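Magnesium and cobalt efflux protein (Bordetella parapertussis, PDB 3JTF) probably takes part in magnesium and cobalt ion transport, the present chain being its AMP-binding pair of CBS domains. Local coordinates at residues N88-E93 against E118-Q123. Sequence-based numbering, arbitrary orientation.
Sequences NVLLRE and EDVLEQ. With AMP (adenosine monophosphate), chain F; SO4 (sulfate ion), chain H.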
# COMPACT_ATOMS: atom_id res chain seq x y z
N ASN B 88 14.08 -1.22 15.50
CA ASN B 88 14.72 -2.40 14.90
C ASN B 88 13.84 -3.65 15.16
O ASN B 88 13.69 -4.50 14.27
CB ASN B 88 16.17 -2.61 15.38
CG ASN B 88 17.13 -1.44 15.00
OD1 ASN B 88 16.92 -0.70 14.02
ND2 ASN B 88 18.21 -1.29 15.79
N VAL B 89 13.24 -3.73 16.34
CA VAL B 89 12.39 -4.88 16.69
C VAL B 89 11.09 -4.81 15.90
O VAL B 89 10.67 -5.81 15.34
CB VAL B 89 12.09 -4.93 18.18
CG1 VAL B 89 11.12 -6.08 18.51
CG2 VAL B 89 13.43 -5.09 18.99
N LEU B 90 10.52 -3.63 15.80
CA LEU B 90 9.25 -3.43 15.08
C LEU B 90 9.39 -3.76 13.59
O LEU B 90 8.45 -4.29 12.95
CB LEU B 90 8.75 -1.99 15.27
CG LEU B 90 7.43 -1.63 14.58
CD1 LEU B 90 6.28 -2.66 14.99
CD2 LEU B 90 7.03 -0.17 14.87
N LEU B 91 10.54 -3.39 13.02
CA LEU B 91 10.82 -3.74 11.64
C LEU B 91 10.74 -5.28 11.41
O LEU B 91 10.13 -5.72 10.46
CB LEU B 91 12.19 -3.24 11.22
CG LEU B 91 12.50 -3.56 9.75
CD1 LEU B 91 11.38 -3.14 8.78
CD2 LEU B 91 13.86 -2.89 9.36
N ARG B 92 11.38 -6.04 12.28
CA ARG B 92 11.36 -7.48 12.21
C ARG B 92 9.95 -8.01 12.35
O ARG B 92 9.58 -8.97 11.69
CB ARG B 92 12.26 -8.08 13.31
CG ARG B 92 13.75 -7.74 13.14
CD ARG B 92 14.65 -8.51 14.09
NE ARG B 92 14.82 -9.90 13.63
CZ ARG B 92 15.56 -10.83 14.24
NH1 ARG B 92 16.17 -10.57 15.39
NH2 ARG B 92 15.65 -12.06 13.71
N GLU B 93 9.19 -7.41 13.26
CA GLU B 93 7.79 -7.79 13.49
C GLU B 93 6.91 -7.58 12.25
O GLU B 93 6.22 -8.52 11.77
CB GLU B 93 7.21 -7.02 14.67
CG GLU B 93 5.69 -7.25 14.92
CD GLU B 93 5.16 -6.49 16.14
OE1 GLU B 93 5.91 -5.67 16.71
OE2 GLU B 93 4.00 -6.73 16.55
N GLU B 118 6.76 1.34 6.31
CA GLU B 118 7.44 2.38 5.53
C GLU B 118 8.05 3.45 6.41
O GLU B 118 9.21 3.81 6.19
CB GLU B 118 6.49 3.01 4.51
CG GLU B 118 7.12 4.04 3.54
CD GLU B 118 6.01 4.80 2.71
OE1 GLU B 118 5.27 4.11 1.96
OE2 GLU B 118 5.86 6.05 2.81
N ASP B 119 7.29 3.94 7.40
CA ASP B 119 7.80 4.93 8.36
C ASP B 119 9.04 4.39 9.10
O ASP B 119 9.99 5.10 9.33
CB ASP B 119 6.76 5.31 9.43
CG ASP B 119 5.49 5.95 8.85
OD1 ASP B 119 5.61 6.77 7.93
OD2 ASP B 119 4.39 5.58 9.33
N VAL B 120 8.99 3.13 9.52
CA VAL B 120 10.11 2.54 10.23
C VAL B 120 11.36 2.50 9.31
O VAL B 120 12.44 2.90 9.71
CB VAL B 120 9.73 1.12 10.72
CG1 VAL B 120 10.93 0.41 11.37
CG2 VAL B 120 8.50 1.18 11.68
N LEU B 121 11.18 2.03 8.07
CA LEU B 121 12.28 1.86 7.12
C LEU B 121 12.91 3.20 6.81
O LEU B 121 14.11 3.34 6.84
CB LEU B 121 11.79 1.22 5.83
CG LEU B 121 11.55 -0.28 5.88
CD1 LEU B 121 10.76 -0.70 4.61
CD2 LEU B 121 12.87 -0.99 6.00
N GLU B 122 12.07 4.20 6.59
CA GLU B 122 12.56 5.54 6.29
C GLU B 122 13.41 6.13 7.42
O GLU B 122 14.45 6.69 7.17
CB GLU B 122 11.39 6.47 6.00
CG GLU B 122 10.77 6.16 4.67
CD GLU B 122 9.83 7.23 4.20
OE1 GLU B 122 9.05 7.72 5.05
OE2 GLU B 122 9.88 7.58 2.99
N GLN B 123 12.96 5.97 8.66
CA GLN B 123 13.70 6.53 9.77
C GLN B 123 15.01 5.80 9.96
O GLN B 123 16.03 6.46 10.17
CB GLN B 123 12.91 6.45 11.06
CG GLN B 123 13.67 6.93 12.25
CD GLN B 123 13.95 8.41 12.18
OE1 GLN B 123 13.09 9.19 11.79
NE2 GLN B 123 15.16 8.80 12.52
P AMP F . 0.07 4.54 2.53
O1P AMP F . -0.79 3.46 3.08
O2P AMP F . 0.97 4.12 1.41
O3P AMP F . -0.69 5.78 2.22
O5' AMP F . 1.06 5.04 3.67
C5' AMP F . 1.90 6.17 3.40
C4' AMP F . 2.13 6.87 4.70
O4' AMP F . 0.98 7.60 5.18
C3' AMP F . 2.40 5.83 5.79
O3' AMP F . 3.75 5.34 5.72
C2' AMP F . 2.12 6.66 6.99
O2' AMP F . 3.21 7.65 6.98
C1' AMP F . 0.78 7.29 6.57
N9 AMP F . -0.54 6.58 6.68
C8 AMP F . -0.96 5.36 6.22
N7 AMP F . -2.28 5.15 6.50
C5 AMP F . -2.73 6.27 7.12
C6 AMP F . -4.01 6.75 7.65
N6 AMP F . -5.09 5.96 7.62
N1 AMP F . -4.05 7.96 8.24
C2 AMP F . -2.99 8.77 8.29
N3 AMP F . -1.79 8.42 7.78
C4 AMP F . -1.61 7.19 7.22
S SO4 H . 3.88 0.05 4.74
O1 SO4 H . 3.61 -0.72 3.54
O2 SO4 H . 5.25 -0.02 5.12
O3 SO4 H . 3.47 1.45 4.49
O4 SO4 H . 3.04 -0.42 5.81
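Val-120 meets both leucines of 88-93, one with each methyl. Its CB points at the facing helix, and the fork beyond it divides the contact: CG1, anti to the backbone N (chi1 176°), lies 3.9 Å from CB of Leu-91, while CG2 comes within 3.8 Å of CD2 of Leu-90. Leu-90 therefore touches with one branch of its tip, whereas Leu-91 offers Val-120 the base of its side chain. The far end of Leu-91 has another partner: its CD1 sits 3.8 Å from CD2 of Leu-121, and the two side chains cross at about a right angle. Leu-121 does not start out aimed at 88-93; its CD2 is the part that approaches both methyls of Leu-91. All four side chains are buried and the contact between them is wholly apolar, with only 192 Å² covered in total. The nearest CA atoms, those of Leu-91 and Val-120, are 6.5 Å apart, and the segment axes approach to 9.8 Å at 136°, an inclined antiparallel arrangement.

The same turn of 118-123 serves the nucleotide on another side. Asp-119 OD1 accepts hydrogen bonds from both ribose hydroxyls of AMP, 2.7 Å from O2' and 3.2 Å from O3', while its OD2 takes the backbone N-H of Thr-116, a third bond to the carboxylate, one that limits its rotation. This ribose grip is characteristic of CBS nucleotide sites.

Within the second CBS domain, helix 117-126 follows strand 111-116 directly and packs against helix 87-96, which precedes strand 101-105. Ile-10 of helix 7-10 also touches Val-120, and Val-125 and Leu-121 of the second subunit pack on Leu-91 and Leu-121 respectively, extending the helix pair into the dimer interface.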